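Long-range contacts in putative transcriptional regulator (Streptomyces coelicolor A3, PDB 2PQQ), which probably binds cyclic AMP and DNA to regulate transcription, this chain being its N-terminal, cyclic-nucleotide-binding part: residues S29-A34 with L103-H108; T38-G43 with V57-T62; Y50-G55 with T99-L104. All coordinates share one frame; numbering follows the deposited sequence.

After helix 18-27 the chain enters strand 29-33, the first strand, and contact 1 closes the widest loop by pairing it with 103-108, with 68 residues between them. Contact 2 falls wholly within that loop: it joins 38-43 to 57-62 across only 13 residues. Contact 3 crosses contact 2, because 50-55 lies between the two segments of contact 2 while its partner 99-104 follows both. Contacts 1 and 3 share Leu-103 and Leu-104; strand 101-107 pairs with both 29-33 and 45-54 in one sheet. Contact 2 lies at the other sheet, which holds strands 38-40 and 57-62. The two meet where Leu-39 packs on Leu-103 and Tyr-50, and Val-57 on Val-101.

Contact 1: S29-A34 with L103-H108; sequences SEVTLA and LLALGH
Val-31 meets Leu-103 and Ala-105 on one face of an antiparallel strand pair, and its side chain can be followed atom by atom. Val-31 CB lies 3.9 Å from Leu-103 CD1. CG1, anti to the backbone N (chi1 177°), comes closer to that same methyl, with Val-31 CG1 and Leu-103 CD1 3.7 Å apart. The other branch, Val-31 CG2, beside the backbone N, lies 4.3 Å from Ala-105 CB. Leu-103 CD1 is a shared partner, since Leu-33 CG approaches it as well, at 4.0 Å.

The backbone evidence for the pairing is two hydrogen-bonded pairs flanking a non-hydrogen-bonded one. Ser-29 and Ala-105 exchange N-H...O bonds in both directions, as do Val-31 and Leu-103, while Glu-30 stands opposite Leu-104 between them. Strand 29-33 is thereby fixed beside strand 101-107 in the antiparallel jelly-roll barrel of the cyclic-nucleotide-binding domain, a member of the cupin clan. Strand 101-107 pairs in turn with strand 45-54.

The reverse face carries Glu-30 and Leu-104. Glu-30 CG lies 4.0 Å from Leu-104 CD2; beyond it the chain bends at chi2 (-85°), which turns CD aside. Farther out, Glu-30 OE1 stands 3.0 Å from Leu-103 O; both are acceptors and no hydrogen bond joins them, and the glutamate also touches a crystal neighbour. Leu-104 also touches Leu-7, Met-28 and Arg-25, the last on helix 18-27.

Contact 2: T38-G43 with V57-T62; sequences TLFHEG and VKLHRT
The Phe-40 ring and the Glu-42 carboxylate are the flat groups that reach from 38-43 to 57-62. Phe-40 touches Leu-59 through the far end of the ring, Phe-40 CZ lying 4.1 Å from Leu-59 CD2, and the methyl approaches the ring obliquely. Phe-40 also touches Tyr-50 and Ile-80, and Arg-91 makes a cation-pi contact with its ring.

The Glu-42 side chain crosses that of Arg-61 at about a right angle, its carboxylate oxygens meeting Arg-61 CA and CG. Its CG is anti to the backbone N (chi1 -177°) and the chain beyond is extended, which carries the acid across to the strand. Glu-42 OE1 accepts a hydrogen bond from Thr-62 N, 3.1 Å away, through its syn lone pair, and an angle of 158° at the hydrogen makes the bond fairly straight. The same Glu-42 OE1 lies 3.4 Å from Arg-61 CA.

In the barrel, strand 94-97 runs between strands 38-40 and 57-62, so this contact spans a neighbour's width and side chains do the bridging. The chain turns a corner at Leu-39, and Glu-42 N is held by Thr-94 OG1 of that middle strand.

Glu-42 OE2 rests 3.5 Å from Arg-61 CG, but the charges do not pair: Glu-42 OE2 and Arg-61 NE are 4.5 Å apart, with carboxylate and guanidinium planes 70° to each other. Arg-61 NE bonds instead to Thr-92 O. An alanine in place of Glu-42 would probably leave Thr-62 N without this acceptor and open a gap beside Arg-61 CG. Thr-62 OG1 has its own partner in Glu-68, which also binds His-60 ND1.

Contact 3: Y50-G55 with T99-L104; sequences YVVTEG and TEVKLL
Glu-54 reaches Lys-102 because its first torsion (chi1 58°) sets Glu-54 CG between the backbone N and the carbonyl carbon, 3.6 Å from Lys-102 CB. The two chains then run side by side, pointing the same way, although Glu-54 OE2 and Lys-102 NZ remain 4.8 Å apart, too far for a salt bridge. Thr-53 takes a similar first torsion (chi1 67°), which places Thr-53 OG1 where it donates a weak hydrogen bond of 3.3 Å to Lys-102 O.

That carbonyl is the focus of a classic beta bulge between strands 45-54 and 101-107 of the jelly roll. Thr-53 N at 2.9 Å and Glu-54 N at 3.3 Å both donate to Lys-102 O, from the same face of its plane, and the register slips by one residue between Val-52 and Glu-54. Val-51 and Leu-104 exchange two backbone bonds before the bulge, and Lys-102 N donates to Glu-54 O after it.

On the face away from Glu-54 and Lys-102, Leu-103 CD2 touches Val-52 CG2; it also lies 3.8 Å from Tyr-50 CB. Gly-55 CA makes a CA-H...O contact with Glu-100 O at 3.3 Å; a CB there would clash with that oxygen and with Thr-99 OG1.

Contact 1: S29-A34 with L103-H108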
loop_
_atom_site.group_PDB
_atom_site.type_symbol
_atom_site.label_atom_id
_atom_site.label_comp_id
_atom_site.label_asym_id
_atom_site.label_seq_id
_atom_site.Cartn_x
_atom_site.Cartn_y
_atom_site.Cartn_z
ATOM N N SER A 29 28.646 5.806 14.968
ATOM C CA SER A 29 29.066 5.521 16.334
ATOM C C SER A 29 28.648 4.131 16.802
ATOM O O SER A 29 27.599 3.602 16.384
ATOM C CB SER A 29 28.610 6.619 17.299
ATOM O OG SER A 29 27.381 7.175 16.887
ATOM N N GLU A 30 29.504 3.526 17.624
ATOM C CA GLU A 30 29.282 2.193 18.166
ATOM C C GLU A 30 28.333 2.302 19.350
ATOM O O GLU A 30 28.464 3.206 20.167
ATOM C CB GLU A 30 30.605 1.600 18.662
ATOM C CG GLU A 30 31.212 0.535 17.767
ATOM C CD GLU A 30 30.624 -0.840 18.054
ATOM O OE1 GLU A 30 29.490 -1.110 17.576
ATOM O OE2 GLU A 30 31.299 -1.641 18.759
ATOM N N VAL A 31 27.363 1.400 19.412
ATOM C CA VAL A 31 26.459 1.282 20.553
ATOM C C VAL A 31 26.500 -0.200 21.004
ATOM O O VAL A 31 26.530 -1.096 20.167
ATOM C CB VAL A 31 25.009 1.746 20.170
ATOM C CG1 VAL A 31 24.055 1.552 21.322
ATOM C CG2 VAL A 31 24.995 3.215 19.735
ATOM N N THR A 32 26.547 -0.459 22.309
ATOM C CA THR A 32 26.444 -1.839 22.792
ATOM C C THR A 32 25.422 -1.925 23.921
ATOM O O THR A 32 25.409 -1.107 24.839
ATOM C CB THR A 32 27.846 -2.467 23.158
ATOM O OG1 THR A 32 27.692 -3.628 24.000
ATOM C CG2 THR A 32 28.717 -1.452 23.860
ATOM N N LEU A 33 24.532 -2.897 23.801
ATOM C CA LEU A 33 23.464 -3.098 24.748
ATOM C C LEU A 33 23.690 -4.426 25.447
ATOM O O LEU A 33 24.110 -5.379 24.812
ATOM C CB LEU A 33 22.132 -3.173 24.008
ATOM C CG LEU A 33 21.707 -2.060 23.082
ATOM C CD1 LEU A 33 20.394 -2.452 22.406
ATOM C CD2 LEU A 33 21.556 -0.815 23.910
ATOM N N ALA A 34 23.419 -4.471 26.747
ATOM C CA ALA A 34 23.263 -5.733 27.466
ATOM C C ALA A 34 21.835 -6.245 27.272
ATOM O O ALA A 34 20.922 -5.475 26.961
ATOM C CB ALA A 34 23.544 -5.549 28.947
ATOM N N LEU A 103 25.604 -2.331 17.725
ATOM C CA LEU A 103 25.012 -1.617 16.601
ATOM C C LEU A 103 25.938 -0.484 16.156
ATOM O O LEU A 103 26.768 -0.008 16.936
ATOM C CB LEU A 103 23.658 -0.985 16.975
ATOM C CG LEU A 103 22.620 -1.730 17.825
ATOM C CD1 LEU A 103 22.711 -1.257 19.250
ATOM C CD2 LEU A 103 21.238 -1.461 17.294
ATOM N N LEU A 104 25.769 -0.056 14.911
ATOM C CA LEU A 104 26.406 1.168 14.431
ATOM C C LEU A 104 25.285 2.165 14.174
ATOM O O LEU A 104 24.296 1.805 13.555
ATOM C CB LEU A 104 27.165 0.875 13.140
ATOM C CG LEU A 104 28.455 0.082 13.381
ATOM C CD1 LEU A 104 29.085 -0.351 12.048
ATOM C CD2 LEU A 104 29.438 0.898 14.222
ATOM N N ALA A 105 25.432 3.391 14.642
ATOM C CA ALA A 105 24.359 4.384 14.530
ATOM C C ALA A 105 24.773 5.549 13.649
ATOM O O ALA A 105 25.913 6.016 13.729
ATOM C CB ALA A 105 23.996 4.894 15.921
ATOM N N LEU A 106 23.863 6.042 12.817
ATOM C CA LEU A 106 24.120 7.296 12.083
ATOM C C LEU A 106 22.993 8.270 12.409
ATOM O O LEU A 106 21.830 7.930 12.234
ATOM C CB LEU A 106 24.216 7.035 10.566
ATOM C CG LEU A 106 24.667 8.203 9.653
ATOM C CD1 LEU A 106 26.165 8.571 9.827
ATOM C CD2 LEU A 106 24.336 7.951 8.175
ATOM N N GLY A 107 23.336 9.467 12.894
ATOM C CA GLY A 107 22.342 10.476 13.254
ATOM C C GLY A 107 22.085 11.453 12.118
ATOM O O GLY A 107 22.957 11.699 11.269
ATOM N N HIS A 108 20.875 12.008 12.102
ATOM C CA HIS A 108 20.568 13.113 11.204
ATOM C C HIS A 108 21.689 14.176 11.162
ATOM O O HIS A 108 22.071 14.633 10.078
ATOM C CB HIS A 108 19.224 13.770 11.562
ATOM C CG HIS A 108 18.762 14.739 10.531
ATOM N ND1 HIS A 108 18.838 16.101 10.712
ATOM C CD2 HIS A 108 18.307 14.551 9.268
ATOM C CE1 HIS A 108 18.404 16.713 9.624
ATOM N NE2 HIS A 108 18.078 15.797 8.730
#

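Contact 2: T38-G43 with V57-T62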
loop_
_atom_site.group_PDB
_atom_site.type_symbol
_atom_site.label_atom_id
_atom_site.label_comp_id
_atom_site.label_asym_id
_atom_site.label_seq_id
_atom_site.Cartn_x
_atom_site.Cartn_y
_atom_site.Cartn_z
ATOM N N THR A 38 17.095 -1.295 26.784
ATOM C CA THR A 38 16.246 -0.744 25.748
ATOM C C THR A 38 17.066 0.190 24.868
ATOM O O THR A 38 17.780 1.066 25.368
ATOM C CB THR A 38 14.986 -0.010 26.290
ATOM O OG1 THR A 38 15.312 1.352 26.589
ATOM C CG2 THR A 38 14.418 -0.683 27.525
ATOM N N LEU A 39 16.984 -0.024 23.553
ATOM C CA LEU A 39 17.622 0.862 22.572
ATOM C C LEU A 39 16.963 2.247 22.537
ATOM O O LEU A 39 17.633 3.304 22.513
ATOM C CB LEU A 39 17.546 0.230 21.174
ATOM C CG LEU A 39 18.241 0.947 20.022
ATOM C CD1 LEU A 39 19.731 1.078 20.315
ATOM C CD2 LEU A 39 18.025 0.186 18.724
ATOM N N PHE A 40 15.649 2.238 22.425
ATOM C CA PHE A 40 14.870 3.447 22.577
ATOM C C PHE A 40 13.470 3.058 22.990
ATOM O O PHE A 40 13.085 1.899 22.864
ATOM C CB PHE A 40 14.869 4.325 21.291
ATOM C CG PHE A 40 14.531 3.561 20.013
ATOM C CD1 PHE A 40 15.520 3.296 19.067
ATOM C CD2 PHE A 40 13.233 3.112 19.767
ATOM C CE1 PHE A 40 15.213 2.616 17.879
ATOM C CE2 PHE A 40 12.922 2.428 18.604
ATOM C CZ PHE A 40 13.913 2.158 17.662
ATOM N N HIS A 41 12.720 4.022 23.514
ATOM C CA HIS A 41 11.348 3.782 23.936
ATOM C C HIS A 41 10.392 4.336 22.913
ATOM O O HIS A 41 10.640 5.401 22.368
ATOM C CB HIS A 41 11.072 4.479 25.270
ATOM C CG HIS A 41 11.690 3.795 26.447
ATOM N ND1 HIS A 41 12.924 4.148 26.951
ATOM C CD2 HIS A 41 11.257 2.761 27.205
ATOM C CE1 HIS A 41 13.212 3.382 27.986
ATOM N NE2 HIS A 41 12.221 2.522 28.155
ATOM N N GLU A 42 9.277 3.653 22.682
ATOM C CA GLU A 42 8.224 4.224 21.840
ATOM C C GLU A 42 7.828 5.619 22.346
ATOM O O GLU A 42 7.657 5.830 23.560
ATOM C CB GLU A 42 7.018 3.288 21.805
ATOM C CG GLU A 42 5.884 3.736 20.907
ATOM C CD GLU A 42 4.652 2.874 21.050
ATOM O OE1 GLU A 42 4.696 1.810 21.735
ATOM O OE2 GLU A 42 3.622 3.273 20.484
ATOM N N GLY A 43 7.716 6.570 21.421
ATOM C CA GLY A 43 7.456 7.966 21.776
ATOM C C GLY A 43 8.682 8.869 21.927
ATOM O O GLY A 43 8.555 10.095 21.832
ATOM N N VAL A 57 17.564 -7.503 18.466
ATOM C CA VAL A 57 16.713 -6.481 19.044
ATOM C C VAL A 57 15.248 -6.771 18.676
ATOM O O VAL A 57 14.896 -6.831 17.498
ATOM C CB VAL A 57 17.092 -5.069 18.523
ATOM C CG1 VAL A 57 16.178 -4.027 19.101
ATOM C CG2 VAL A 57 18.540 -4.741 18.869
ATOM N N LYS A 58 14.398 -6.945 19.690
ATOM C CA LYS A 58 12.962 -7.077 19.467
ATOM C C LYS A 58 12.315 -5.691 19.447
ATOM O O LYS A 58 12.499 -4.914 20.377
ATOM C CB LYS A 58 12.319 -7.925 20.575
ATOM C CG LYS A 58 10.811 -8.020 20.492
ATOM C CD LYS A 58 10.245 -8.402 21.846
ATOM C CE LYS A 58 8.788 -8.021 21.945
ATOM N NZ LYS A 58 7.848 -9.149 21.721
ATOM N N LEU A 59 11.578 -5.386 18.387
ATOM C CA LEU A 59 10.799 -4.156 18.336
ATOM C C LEU A 59 9.359 -4.452 18.775
ATOM O O LEU A 59 8.795 -5.469 18.368
ATOM C CB LEU A 59 10.841 -3.536 16.932
ATOM C CG LEU A 59 12.170 -2.951 16.432
ATOM C CD1 LEU A 59 12.071 -2.601 14.969
ATOM C CD2 LEU A 59 12.540 -1.720 17.230
ATOM N N HIS A 60 8.801 -3.609 19.655
ATOM C CA HIS A 60 7.421 -3.798 20.164
ATOM C C HIS A 60 6.679 -2.476 20.458
ATOM O O HIS A 60 7.297 -1.432 20.690
ATOM C CB HIS A 60 7.380 -4.740 21.381
ATOM C CG HIS A 60 8.345 -4.373 22.464
ATOM N ND1 HIS A 60 7.989 -3.607 23.554
ATOM C CD2 HIS A 60 9.666 -4.637 22.605
ATOM C CE1 HIS A 60 9.042 -3.431 24.329
ATOM N NE2 HIS A 60 10.077 -4.032 23.770
ATOM N N ARG A 61 5.346 -2.559 20.476
ATOM C CA ARG A 61 4.459 -1.399 20.553
ATOM C C ARG A 61 3.339 -1.683 21.566
ATOM O O ARG A 61 2.878 -2.826 21.692
ATOM C CB ARG A 61 3.900 -1.112 19.153
ATOM C CG ARG A 61 3.038 0.140 19.009
ATOM C CD ARG A 61 2.770 0.454 17.528
ATOM N NE ARG A 61 4.007 0.687 16.780
ATOM C CZ ARG A 61 4.183 0.410 15.488
ATOM N NH1 ARG A 61 3.201 -0.123 14.773
ATOM N NH2 ARG A 61 5.356 0.650 14.913
ATOM N N THR A 62 2.921 -0.655 22.304
ATOM C CA THR A 62 1.974 -0.841 23.391
ATOM C C THR A 62 0.552 -0.979 22.861
ATOM O O THR A 62 0.053 -0.092 22.167
ATOM C CB THR A 62 2.045 0.303 24.421
ATOM O OG1 THR A 62 3.409 0.521 24.800
ATOM C CG2 THR A 62 1.208 -0.032 25.674
#

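Contact 3: Y50-G55 with T99-L104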
loop_
_atom_site.group_PDB
_atom_site.type_symbol
_atom_site.label_atom_id
_atom_site.label_comp_id
_atom_site.label_asym_id
_atom_site.label_seq_id
_atom_site.Cartn_x
_atom_site.Cartn_y
_atom_site.Cartn_z
ATOM N N TYR A 50 20.117 2.730 12.810
ATOM C CA TYR A 50 21.085 1.774 13.354
ATOM C C TYR A 50 21.229 0.621 12.374
ATOM O O TYR A 50 20.274 0.269 11.680
ATOM C CB TYR A 50 20.634 1.197 14.712
ATOM C CG TYR A 50 20.377 2.194 15.823
ATOM C CD1 TYR A 50 21.353 2.471 16.789
ATOM C CD2 TYR A 50 19.138 2.843 15.928
ATOM C CE1 TYR A 50 21.108 3.428 17.815
ATOM C CE2 TYR A 50 18.878 3.772 16.958
ATOM C CZ TYR A 50 19.866 4.066 17.879
ATOM O OH TYR A 50 19.574 4.952 18.909
ATOM N N VAL A 51 22.378 -0.004 12.332
ATOM C CA VAL A 51 22.558 -1.278 11.671
ATOM C C VAL A 51 23.008 -2.202 12.762
ATOM O O VAL A 51 23.930 -1.904 13.443
ATOM C CB VAL A 51 23.624 -1.187 10.574
ATOM C CG1 VAL A 51 23.954 -2.516 10.047
ATOM C CG2 VAL A 51 23.183 -0.281 9.460
ATOM N N VAL A 52 22.251 -3.253 13.012
ATOM C CA VAL A 52 22.659 -4.213 14.034
ATOM C C VAL A 52 23.868 -4.987 13.492
ATOM O O VAL A 52 23.806 -5.532 12.381
ATOM C CB VAL A 52 21.505 -5.223 14.391
ATOM C CG1 VAL A 52 22.015 -6.341 15.289
ATOM C CG2 VAL A 52 20.368 -4.514 15.061
ATOM N N THR A 53 24.945 -5.081 14.269
ATOM C CA THR A 53 26.095 -5.880 13.824
ATOM C C THR A 53 26.247 -7.229 14.566
ATOM O O THR A 53 26.925 -8.144 14.079
ATOM C CB THR A 53 27.405 -5.066 13.842
ATOM O OG1 THR A 53 27.754 -4.753 15.189
ATOM C CG2 THR A 53 27.227 -3.743 13.072
ATOM N N GLU A 54 25.623 -7.346 15.730
ATOM C CA GLU A 54 25.511 -8.638 16.427
ATOM C C GLU A 54 24.411 -8.585 17.472
ATOM O O GLU A 54 24.108 -7.512 18.017
ATOM C CB GLU A 54 26.836 -9.080 17.069
ATOM C CG GLU A 54 27.441 -8.127 18.089
ATOM C CD GLU A 54 28.820 -8.594 18.578
ATOM O OE1 GLU A 54 29.791 -8.596 17.776
ATOM O OE2 GLU A 54 28.938 -8.950 19.772
ATOM N N GLY A 55 23.817 -9.743 17.729
ATOM C CA GLY A 55 22.726 -9.869 18.683
ATOM C C GLY A 55 21.386 -9.627 18.019
ATOM O O GLY A 55 21.303 -9.426 16.806
ATOM N N THR A 99 19.598 -10.050 23.578
ATOM C CA THR A 99 20.911 -10.630 23.835
ATOM C C THR A 99 21.880 -9.474 24.050
ATOM O O THR A 99 21.473 -8.308 24.112
ATOM C CB THR A 99 21.416 -11.436 22.609
ATOM O OG1 THR A 99 21.467 -10.567 21.472
ATOM C CG2 THR A 99 20.494 -12.585 22.280
ATOM N N GLU A 100 23.162 -9.795 24.183
ATOM C CA GLU A 100 24.210 -8.813 23.976
ATOM C C GLU A 100 24.045 -8.313 22.545
ATOM O O GLU A 100 23.962 -9.110 21.612
ATOM C CB GLU A 100 25.591 -9.445 24.140
ATOM C CG GLU A 100 26.728 -8.440 24.010
ATOM C CD GLU A 100 27.799 -8.885 23.041
ATOM O OE1 GLU A 100 28.622 -9.768 23.395
ATOM O OE2 GLU A 100 27.830 -8.331 21.921
ATOM N N VAL A 101 23.956 -7.000 22.377
ATOM C CA VAL A 101 23.806 -6.417 21.050
ATOM C C VAL A 101 24.873 -5.346 20.804
ATOM O O VAL A 101 25.211 -4.573 21.699
ATOM C CB VAL A 101 22.400 -5.770 20.842
ATOM C CG1 VAL A 101 22.235 -5.253 19.410
ATOM C CG2 VAL A 101 21.274 -6.775 21.170
ATOM N N LYS A 102 25.390 -5.317 19.583
ATOM C CA LYS A 102 26.203 -4.201 19.117
ATOM C C LYS A 102 25.560 -3.658 17.854
ATOM O O LYS A 102 24.997 -4.423 17.042
ATOM C CB LYS A 102 27.641 -4.640 18.850
ATOM C CG LYS A 102 28.441 -4.934 20.110
ATOM C CD LYS A 102 29.866 -5.394 19.786
ATOM C CE LYS A 102 30.532 -6.095 20.966
ATOM N NZ LYS A 102 30.698 -5.199 22.165
ATOM N N LEU A 103 25.604 -2.331 17.725
ATOM C CA LEU A 103 25.012 -1.617 16.601
ATOM C C LEU A 103 25.938 -0.484 16.156
ATOM O O LEU A 103 26.768 -0.008 16.936
ATOM C CB LEU A 103 23.658 -0.985 16.975
ATOM C CG LEU A 103 22.620 -1.730 17.825
ATOM C CD1 LEU A 103 22.711 -1.257 19.250
ATOM C CD2 LEU A 103 21.238 -1.461 17.294
ATOM N N LEU A 104 25.769 -0.056 14.911
ATOM C CA LEU A 104 26.406 1.168 14.431
ATOM C C LEU A 104 25.285 2.165 14.174
ATOM O O LEU A 104 24.296 1.805 13.555
ATOM C CB LEU A 104 27.165 0.875 13.140
ATOM C CG LEU A 104 28.455 0.082 13.381
ATOM C CD1 LEU A 104 29.085 -0.351 12.048
ATOM C CD2 LEU A 104 29.438 0.898 14.222
#